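Local coordinates for ornithine carbamoyltransferase (Giardia intestinalis, PDB 3GRF) that catalyses carbamoyl transfer between carbamoyl phosphate and ornithine, a reaction of the arginine degradation pathway in this parasite, at the interface of chains A and B. Sequence-based numbering; all coordinates share one arbitrary frame. Chains: chain A/B, Ornithine carbamoyltransferase.

Contact 1: the interface of chains A and B. Residues chain A 59-60, 63-64; chain B 72, 74-76.
This helix-on-strand interface between two copies of the enzyme sets A:Arg59 and A:Glu63 of helix 56-69 against B:Ile74, B:Tyr75 and B:Tyr76 of strand 72-77. It joins neighbouring subunits of the trimer typical of this family. A:Arg59 is the last arginine of the SxRTR-type carbamoyl phosphate motif. Its chain bends at chi2 (-108°) and chi3 (-96°), which turns the guanidinium toward the partner. NH1 and NH2 both reach the backbone O of B:Tyr75, at 3.1 and 3.0 Å, but both bonds are weak and bent. NH2 also lies over one face of the B:Tyr76 ring, toward its rim, 4.3 Å from the ring centroid. The two planes are 21° apart, close to parallel. A:Glu63 fixes the guanidinium from its own side. Its carboxylate OE1 offers the syn lone pair to A:Arg59 NH1 at 2.9 Å, in a nearly straight hydrogen bond that is also a salt bridge, with OE1 in the guanidinium plane. B:Ile74 packs along this pair, its side chain running opposite to that of A:Arg59. Its CD1 meets A:Glu63 CB at 3.8 Å. The B:Ile74 and A:Thr64 side chains cross at about a right angle, CD1 against the hydroxyl OG1, which donates to the A:Val60 carbonyl O at 2.6 Å. A:Glu63 OE2 lies in the ring plane of B:His72, 3.6 Å from CE1.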
ATOM      1  N   ARG A  59       1.115  -2.711 -11.672  1.00 26.61           N
ATOM      2  CA  ARG A  59       0.865  -2.185 -10.355  1.00 28.57           C
ATOM      3  C   ARG A  59       0.768  -0.666 -10.318  1.00 28.96           C
ATOM      4  O   ARG A  59      -0.133  -0.111  -9.679  1.00 26.81           O
ATOM      5  CB  ARG A  59       1.945  -2.619  -9.382  1.00 35.00           C
ATOM      6  CG  ARG A  59       1.383  -2.822  -8.003  1.00 44.14           C
ATOM      7  CD  ARG A  59       1.825  -1.744  -7.062  1.00 42.09           C
ATOM      8  NE  ARG A  59       2.979  -2.225  -6.346  1.00 41.99           N
ATOM      9  CZ  ARG A  59       3.273  -1.939  -5.084  1.00 37.88           C
ATOM     10  NH1 ARG A  59       2.487  -1.168  -4.340  1.00 31.06           N
ATOM     11  NH2 ARG A  59       4.380  -2.455  -4.580  1.00 31.66           N
ATOM     12  N   VAL A  60       1.688   0.019 -10.981  1.00 22.45           N
ATOM     13  CA  VAL A  60       1.697   1.492 -10.878  1.00 25.06           C
ATOM     14  C   VAL A  60       0.495   2.051 -11.614  1.00 26.86           C
ATOM     15  O   VAL A  60      -0.077   3.068 -11.201  1.00 24.89           O
ATOM     16  CB  VAL A  60       3.037   2.113 -11.430  1.00 23.08           C
ATOM     17  CG1 VAL A  60       2.895   3.587 -11.835  1.00 27.04           C
ATOM     18  CG2 VAL A  60       4.165   1.959 -10.434  1.00 32.16           C
ATOM     19  N   GLU A  63      -2.774   1.377  -9.383  1.00 24.52           N
ATOM     20  CA  GLU A  63      -2.790   2.118  -8.140  1.00 32.69           C
ATOM     21  C   GLU A  63      -2.986   3.630  -8.461  1.00 31.68           C
ATOM     22  O   GLU A  63      -3.772   4.323  -7.816  1.00 33.54           O
ATOM     23  CB  GLU A  63      -1.478   1.842  -7.349  1.00 26.98           C
ATOM     24  CG  GLU A  63      -1.725   1.441  -5.877  1.00 38.20           C
ATOM     25  CD  GLU A  63      -0.525   0.886  -5.132  1.00 29.41           C
ATOM     26  OE1 GLU A  63       0.149  -0.067  -5.637  1.00 34.64           O
ATOM     27  OE2 GLU A  63      -0.282   1.364  -4.007  1.00 35.50           O
ATOM     28  N   THR A  64      -2.286   4.114  -9.489  1.00 32.60           N
ATOM     29  CA  THR A  64      -2.410   5.489  -9.960  1.00 29.88           C
ATOM     30  C   THR A  64      -3.786   5.761 -10.560  1.00 28.58           C
ATOM     31  O   THR A  64      -4.353   6.861 -10.349  1.00 30.08           O
ATOM     32  CB  THR A  64      -1.286   5.816 -10.985  1.00 24.06           C
ATOM     33  OG1 THR A  64      -0.050   5.539 -10.377  1.00 27.98           O
ATOM     34  CG2 THR A  64      -1.273   7.344 -11.350  1.00 20.33           C
TER
ATOM     35  N   HIS B  72      -1.806  10.346  -2.862  1.00 25.02           N
ATOM     36  CA  HIS B  72      -1.524   8.932  -2.488  1.00 24.72           C
ATOM     37  C   HIS B  72      -0.089   8.589  -2.810  1.00 23.51           C
ATOM     38  O   HIS B  72       0.425   9.055  -3.810  1.00 26.79           O
ATOM     39  CB  HIS B  72      -2.416   7.970  -3.273  1.00 23.05           C
ATOM     40  CG  HIS B  72      -2.305   6.555  -2.797  1.00 28.42           C
ATOM     41  ND1 HIS B  72      -1.767   5.549  -3.570  1.00 26.13           N
ATOM     42  CD2 HIS B  72      -2.595   5.996  -1.600  1.00 28.44           C
ATOM     43  CE1 HIS B  72      -1.745   4.425  -2.878  1.00 25.23           C
ATOM     44  NE2 HIS B  72      -2.250   4.663  -1.680  1.00 28.97           N
ATOM     45  N   ILE B  74       2.473   5.292  -3.490  1.00 26.07           N
ATOM     46  CA  ILE B  74       2.642   3.885  -3.775  1.00 25.14           C
ATOM     47  C   ILE B  74       3.925   3.425  -3.077  1.00 27.46           C
ATOM     48  O   ILE B  74       5.020   3.878  -3.385  1.00 26.47           O
ATOM     49  CB  ILE B  74       2.809   3.645  -5.258  1.00 25.00           C
ATOM     50  CG1 ILE B  74       1.525   4.038  -6.000  1.00 23.46           C
ATOM     51  CG2 ILE B  74       3.123   2.171  -5.516  1.00 18.62           C
ATOM     52  CD1 ILE B  74       1.645   3.959  -7.555  1.00 25.39           C
ATOM     53  N   TYR B  75       3.781   2.536  -2.122  1.00 29.15           N
ATOM     54  CA  TYR B  75       4.927   1.981  -1.490  1.00 28.92           C
ATOM     55  C   TYR B  75       5.476   0.858  -2.409  1.00 24.99           C
ATOM     56  O   TYR B  75       4.862  -0.225  -2.584  1.00 29.80           O
ATOM     57  CB  TYR B  75       4.555   1.500  -0.098  1.00 32.88           C
ATOM     58  CG  TYR B  75       5.625   0.612   0.465  1.00 30.19           C
ATOM     59  CD1 TYR B  75       6.868   1.133   0.793  1.00 32.31           C
ATOM     60  CD2 TYR B  75       5.403  -0.761   0.639  1.00 41.82           C
ATOM     61  CE1 TYR B  75       7.892   0.313   1.278  1.00 36.99           C
ATOM     62  CE2 TYR B  75       6.413  -1.601   1.126  1.00 31.83           C
ATOM     63  CZ  TYR B  75       7.659  -1.044   1.448  1.00 43.42           C
ATOM     64  OH  TYR B  75       8.678  -1.848   1.956  1.00 45.26           O
ATOM     65  N   TYR B  76       6.634   1.151  -3.098  1.00 31.14           N
ATOM     66  CA  TYR B  76       7.172   0.114  -3.999  1.00 29.98           C
ATOM     67  C   TYR B  76       8.462  -0.523  -3.474  1.00 35.37           C
ATOM     68  O   TYR B  76       9.552   0.015  -3.635  1.00 37.19           O
ATOM     69  CB  TYR B  76       7.342   0.677  -5.402  1.00 24.85           C
ATOM     70  CG  TYR B  76       7.311  -0.379  -6.471  1.00 36.14           C
ATOM     71  CD1 TYR B  76       6.308  -0.463  -7.441  1.00 34.88           C
ATOM     72  CD2 TYR B  76       8.345  -1.327  -6.507  1.00 31.82           C
ATOM     73  CE1 TYR B  76       6.336  -1.472  -8.413  1.00 50.85           C
ATOM     74  CE2 TYR B  76       8.379  -2.338  -7.464  1.00 43.20           C
ATOM     75  CZ  TYR B  76       7.376  -2.410  -8.409  1.00 41.14           C
ATOM     76  OH  TYR B  76       7.417  -3.408  -9.357  1.00 52.57           O
TER

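Contact 2: the interface of chains A and B. Residues chain A 60-61, 307-308, 310-311; chain B 99-100.
B:Met100 reaches across to chain A and inserts its side chain between helices 56-69 and 303-322. This is a knob-in-groove contact between subunits, and the methionine supplies most of chain B's buried surface here. CB starts the path beside A:Val60, 4.0 Å from the methyl CG1. CG sits anti to its own carbonyl carbon (chi1 -73°) and lies against helix 303-322, where it meets A:Leu311 CB at 3.7 Å. The chain then runs extended through chi2 (178°), which carries the sulfur deeper into the groove. SD rests against helix 56-69 and touches A:Val60 CG1 and A:Ser61 CB, both at 3.7 Å. The A:Val60 and B:Met100 side chains meet at a slant. The methyl CE ends the path at helix 303-322, but its exact placing is doubtful, because its modelled approach to the A:Ala307 carbonyl O is too short to be trusted. As modelled, it lies near A:Arg310 CB. At A:Gly308 the backbone itself forms the packing surface. Its CA lies 3.9 Å from the CB of B:Arg99. Back near the root of the methionine, the A:Leu311 methyl CD2 reaches the B:Met100 backbone O at 3.7 Å.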
ATOM      1  N   VAL A  60       1.688   0.019 -10.981  1.00 22.45           N
ATOM      2  CA  VAL A  60       1.697   1.492 -10.878  1.00 25.06           C
ATOM      3  C   VAL A  60       0.495   2.051 -11.614  1.00 26.86           C
ATOM      4  O   VAL A  60      -0.077   3.068 -11.201  1.00 24.89           O
ATOM      5  CB  VAL A  60       3.037   2.113 -11.430  1.00 23.08           C
ATOM      6  CG1 VAL A  60       2.895   3.587 -11.835  1.00 27.04           C
ATOM      7  CG2 VAL A  60       4.165   1.959 -10.434  1.00 32.16           C
ATOM      8  N   SER A  61       0.127   1.442 -12.740  1.00 25.78           N
ATOM      9  CA  SER A  61      -0.975   2.022 -13.546  1.00 24.97           C
ATOM     10  C   SER A  61      -2.316   1.850 -12.820  1.00 13.94           C
ATOM     11  O   SER A  61      -3.183   2.725 -12.862  1.00 34.49           O
ATOM     12  CB  SER A  61      -1.040   1.417 -14.971  1.00 26.51           C
ATOM     13  OG  SER A  61      -1.247   0.021 -14.938  1.00 28.54           O
ATOM     14  N   ALA A 307       3.362   2.484 -22.872  1.00 27.28           N
ATOM     15  CA  ALA A 307       3.398   1.936 -21.506  1.00 26.55           C
ATOM     16  C   ALA A 307       2.742   2.901 -20.538  1.00 32.26           C
ATOM     17  O   ALA A 307       2.064   2.484 -19.622  1.00 31.17           O
ATOM     18  CB  ALA A 307       4.831   1.659 -21.062  1.00 33.74           C
ATOM     19  N   GLY A 308       2.928   4.199 -20.756  1.00 24.88           N
ATOM     20  CA  GLY A 308       2.231   5.210 -19.990  1.00 31.66           C
ATOM     21  C   GLY A 308       0.727   5.151 -20.142  1.00 35.72           C
ATOM     22  O   GLY A 308      -0.020   5.545 -19.211  1.00 32.86           O
ATOM     23  N   ARG A 310      -1.045   2.566 -20.222  1.00 26.63           N
ATOM     24  CA  ARG A 310      -1.572   1.609 -19.258  1.00 23.31           C
ATOM     25  C   ARG A 310      -2.409   2.325 -18.229  1.00 23.14           C
ATOM     26  O   ARG A 310      -3.457   1.813 -17.815  1.00 23.89           O
ATOM     27  CB  ARG A 310      -0.465   0.792 -18.556  1.00 21.83           C
ATOM     28  CG  ARG A 310       0.227  -0.269 -19.450  1.00 22.11           C
ATOM     29  CD  ARG A 310      -0.798  -1.293 -20.005  1.00 17.97           C
ATOM     30  NE  ARG A 310      -1.321  -2.090 -18.886  1.00 25.50           N
ATOM     31  CZ  ARG A 310      -0.674  -3.095 -18.274  1.00 35.58           C
ATOM     32  NH1 ARG A 310       0.505  -3.526 -18.716  1.00 32.42           N
ATOM     33  NH2 ARG A 310      -1.219  -3.691 -17.223  1.00 29.01           N
ATOM     34  N   LEU A 311      -1.980   3.532 -17.868  1.00 31.38           N
ATOM     35  CA  LEU A 311      -2.653   4.336 -16.844  1.00 27.02           C
ATOM     36  C   LEU A 311      -4.065   4.684 -17.294  1.00 30.51           C
ATOM     37  O   LEU A 311      -5.039   4.360 -16.639  1.00 28.09           O
ATOM     38  CB  LEU A 311      -1.830   5.609 -16.473  1.00 22.16           C
ATOM     39  CG  LEU A 311      -2.606   6.695 -15.654  1.00 24.45           C
ATOM     40  CD1 LEU A 311      -3.152   6.167 -14.307  1.00 23.03           C
ATOM     41  CD2 LEU A 311      -1.893   7.992 -15.484  1.00 24.84           C
TER
ATOM     42  N   ARG B  99       5.455   8.897 -17.039  1.00 26.76           N
ATOM     43  CA  ARG B  99       4.237   9.160 -17.803  1.00 29.19           C
ATOM     44  C   ARG B  99       3.001   8.663 -17.055  1.00 27.54           C
ATOM     45  O   ARG B  99       1.932   8.557 -17.651  1.00 28.08           O
ATOM     46  CB  ARG B  99       4.344   8.430 -19.121  1.00 34.84           C
ATOM     47  CG  ARG B  99       5.327   9.012 -20.083  1.00 24.63           C
ATOM     48  CD  ARG B  99       5.535   7.985 -21.183  1.00 36.12           C
ATOM     49  NE  ARG B  99       6.282   8.476 -22.359  1.00 32.12           N
ATOM     50  CZ  ARG B  99       7.587   8.752 -22.357  1.00 26.73           C
ATOM     51  NH1 ARG B  99       8.312   8.606 -21.254  1.00 32.82           N
ATOM     52  NH2 ARG B  99       8.169   9.152 -23.465  1.00 31.92           N
ATOM     53  N   MET B 100       3.169   8.271 -15.778  1.00 26.07           N
ATOM     54  CA  MET B 100       2.045   7.794 -14.929  1.00 31.14           C
ATOM     55  C   MET B 100       1.930   8.579 -13.628  1.00 36.46           C
ATOM     56  O   MET B 100       0.865   9.145 -13.354  1.00 24.48           O
ATOM     57  CB  MET B 100       2.114   6.284 -14.632  1.00 30.21           C
ATOM     58  CG  MET B 100       1.755   5.350 -15.833  1.00 28.29           C
ATOM     59  SD  MET B 100       1.924   3.617 -15.370  1.00 33.16           S
ATOM     60  CE  MET B 100       2.056   2.816 -16.940  1.00 33.10           C
TER

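Contact 3: the interface of chains A and B. Residues chain A 60, 64, 67-68; chain B 45-46, 74, 100-101.
A:Thr64 presses its methyl CG2 between B:Thr46 and the backbone of B:Met100, in an interface of the aspartate/ornithine carbamoyltransferase superfamily. Both contacts lie within the carbamoyl phosphate-binding domain sequence of each chain. CG2 stands anti to the backbone N (OG1 at chi1 -55°), which points it at the partner. It meets B:Thr46 CG2 at 3.6 Å, methyl to methyl, with the two side chains nearly at right angles. It also lies 3.4 Å from the B:Met100 carbonyl O. One turn along the helix, A:Thr67 packs obliquely on the same B:Thr46 methyl, its CB at 3.7 Å from CG2. A:Thr67 CG2 also faces the B:Lys45 carbonyl O. Next to the hydroxyl of A:Thr64, B:Val101 brings its CG1 to A:Val60 CG1 at 3.7 Å, the two side chains at about a right angle. The same B:Val101 methyl touches A:Thr64 OG1, whose bond within the helix fixes the threonine's rotation. Beyond these packing contacts, a water links the chains. It lies at the edge of the A:Arg68 guanidinium, in its plane, 2.8 Å from NH1. The water pairs in turn with the B:Met100 carbonyl O at 2.7 Å. Behind the methyl contacts, strand 46-51 carries B:Thr46, while B:Met100 and B:Val101 belong to a loop between helix 90-97 and strand 103-107.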
ATOM      1  N   VAL A  60       1.688   0.019 -10.981  1.00 22.45           N
ATOM      2  CA  VAL A  60       1.697   1.492 -10.878  1.00 25.06           C
ATOM      3  C   VAL A  60       0.495   2.051 -11.614  1.00 26.86           C
ATOM      4  O   VAL A  60      -0.077   3.068 -11.201  1.00 24.89           O
ATOM      5  CB  VAL A  60       3.037   2.113 -11.430  1.00 23.08           C
ATOM      6  CG1 VAL A  60       2.895   3.587 -11.835  1.00 27.04           C
ATOM      7  CG2 VAL A  60       4.165   1.959 -10.434  1.00 32.16           C
ATOM      8  N   THR A  64      -2.286   4.114  -9.489  1.00 32.60           N
ATOM      9  CA  THR A  64      -2.410   5.489  -9.960  1.00 29.88           C
ATOM     10  C   THR A  64      -3.786   5.761 -10.560  1.00 28.58           C
ATOM     11  O   THR A  64      -4.353   6.861 -10.349  1.00 30.08           O
ATOM     12  CB  THR A  64      -1.286   5.816 -10.985  1.00 24.06           C
ATOM     13  OG1 THR A  64      -0.050   5.539 -10.377  1.00 27.98           O
ATOM     14  CG2 THR A  64      -1.273   7.344 -11.350  1.00 20.33           C
ATOM     15  N   THR A  67      -6.292   6.427  -7.787  1.00 23.92           N
ATOM     16  CA  THR A  67      -6.077   7.779  -7.210  1.00 24.68           C
ATOM     17  C   THR A  67      -6.641   8.852  -8.122  1.00 27.09           C
ATOM     18  O   THR A  67      -7.240   9.841  -7.666  1.00 27.57           O
ATOM     19  CB  THR A  67      -4.584   8.028  -6.972  1.00 27.72           C
ATOM     20  OG1 THR A  67      -4.092   6.987  -6.112  1.00 20.50           O
ATOM     21  CG2 THR A  67      -4.331   9.396  -6.308  1.00 20.71           C
ATOM     22  N   ARG A  68      -6.469   8.674  -9.422  1.00 24.59           N
ATOM     23  CA  ARG A  68      -6.931   9.702 -10.386  1.00 30.14           C
ATOM     24  C   ARG A  68      -8.436   9.821 -10.506  1.00 30.25           C
ATOM     25  O   ARG A  68      -8.955  10.837 -10.967  1.00 27.73           O
ATOM     26  CB  ARG A  68      -6.291   9.481 -11.743  1.00 23.10           C
ATOM     27  CG  ARG A  68      -4.831   9.932 -11.730  1.00 29.00           C
ATOM     28  CD  ARG A  68      -4.118   9.538 -12.998  1.00 44.65           C
ATOM     29  NE  ARG A  68      -4.410  10.418 -14.137  1.00 45.17           N
ATOM     30  CZ  ARG A  68      -3.636  11.419 -14.555  1.00 45.73           C
ATOM     31  NH1 ARG A  68      -2.525  11.716 -13.907  1.00 35.68           N
ATOM     32  NH2 ARG A  68      -3.992  12.148 -15.623  1.00 38.98           N
TER
ATOM     33  N   LYS B  45      -3.199  13.063  -7.119  1.00 24.37           N
ATOM     34  CA  LYS B  45      -1.827  13.013  -7.623  1.00 30.30           C
ATOM     35  C   LYS B  45      -1.159  11.931  -6.849  1.00 23.59           C
ATOM     36  O   LYS B  45      -1.555  11.693  -5.702  1.00 26.95           O
ATOM     37  CB  LYS B  45      -1.112  14.356  -7.443  1.00 30.84           C
ATOM     38  CG  LYS B  45      -1.587  15.403  -8.480  1.00 38.54           C
ATOM     39  CD  LYS B  45      -1.119  16.801  -8.106  1.00 49.26           C
ATOM     40  CE  LYS B  45      -1.659  17.845  -9.091  1.00 48.37           C
ATOM     41  NZ  LYS B  45      -0.763  17.963 -10.275  1.00 52.44           N
ATOM     42  N   THR B  46      -0.188  11.206  -7.427  1.00 27.26           N
ATOM     43  CA  THR B  46       0.467  10.101  -6.685  1.00 25.63           C
ATOM     44  C   THR B  46       1.970  10.211  -6.675  1.00 22.73           C
ATOM     45  O   THR B  46       2.589  10.721  -7.611  1.00 22.63           O
ATOM     46  CB  THR B  46       0.044   8.675  -7.178  1.00 38.39           C
ATOM     47  OG1 THR B  46       1.146   8.076  -7.884  1.00 28.21           O
ATOM     48  CG2 THR B  46      -1.168   8.787  -8.085  1.00 20.39           C
ATOM     49  N   ILE B  74       2.473   5.292  -3.490  1.00 26.07           N
ATOM     50  CA  ILE B  74       2.642   3.885  -3.775  1.00 25.14           C
ATOM     51  C   ILE B  74       3.925   3.425  -3.077  1.00 27.46           C
ATOM     52  O   ILE B  74       5.020   3.878  -3.385  1.00 26.47           O
ATOM     53  CB  ILE B  74       2.809   3.645  -5.258  1.00 25.00           C
ATOM     54  CG1 ILE B  74       1.525   4.038  -6.000  1.00 23.46           C
ATOM     55  CG2 ILE B  74       3.123   2.171  -5.516  1.00 18.62           C
ATOM     56  CD1 ILE B  74       1.645   3.959  -7.555  1.00 25.39           C
ATOM     57  N   MET B 100       3.169   8.271 -15.778  1.00 26.07           N
ATOM     58  CA  MET B 100       2.045   7.794 -14.929  1.00 31.14           C
ATOM     59  C   MET B 100       1.930   8.579 -13.628  1.00 36.46           C
ATOM     60  O   MET B 100       0.865   9.145 -13.354  1.00 24.48           O
ATOM     61  CB  MET B 100       2.114   6.284 -14.632  1.00 30.21           C
ATOM     62  CG  MET B 100       1.755   5.350 -15.833  1.00 28.29           C
ATOM     63  SD  MET B 100       1.924   3.617 -15.370  1.00 33.16           S
ATOM     64  CE  MET B 100       2.056   2.816 -16.940  1.00 33.10           C
ATOM     65  N   VAL B 101       3.038   8.621 -12.853  1.00 28.88           N
ATOM     66  CA  VAL B 101       3.064   9.272 -11.542  1.00 25.44           C
ATOM     67  C   VAL B 101       3.495  10.740 -11.680  1.00 30.33           C
ATOM     68  O   VAL B 101       3.949  11.178 -12.752  1.00 28.40           O
ATOM     69  CB  VAL B 101       3.907   8.469 -10.525  1.00 24.60           C
ATOM     70  CG1 VAL B 101       3.361   7.035 -10.462  1.00 25.62           C
ATOM     71  CG2 VAL B 101       5.415   8.477 -10.931  1.00 21.40           C
TER
HETATM   72  O   HOH W   1      -0.804  10.634 -11.922  1.00 25.23           O

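Helix 56-69 of chain A runs through all three contacts, and A:Val60 belongs to each. The C-alpha centres of contact 1 and contact 3 are about 6 Å apart, and these contacts also share A:Thr64 and B:Ile74. Contact 2 lies about 9 Å from contact 3, with B:Met100 in common, and about 11 Å from contact 1. Contact 2 adds helix 303-322, from the far end of the sequence. Since the carbamoyl phosphate motif runs into the first turn of helix 56-69, subunit packing may steady the substrate site. The interface is not an exact two-fold, as expected when three copies assemble in a ring.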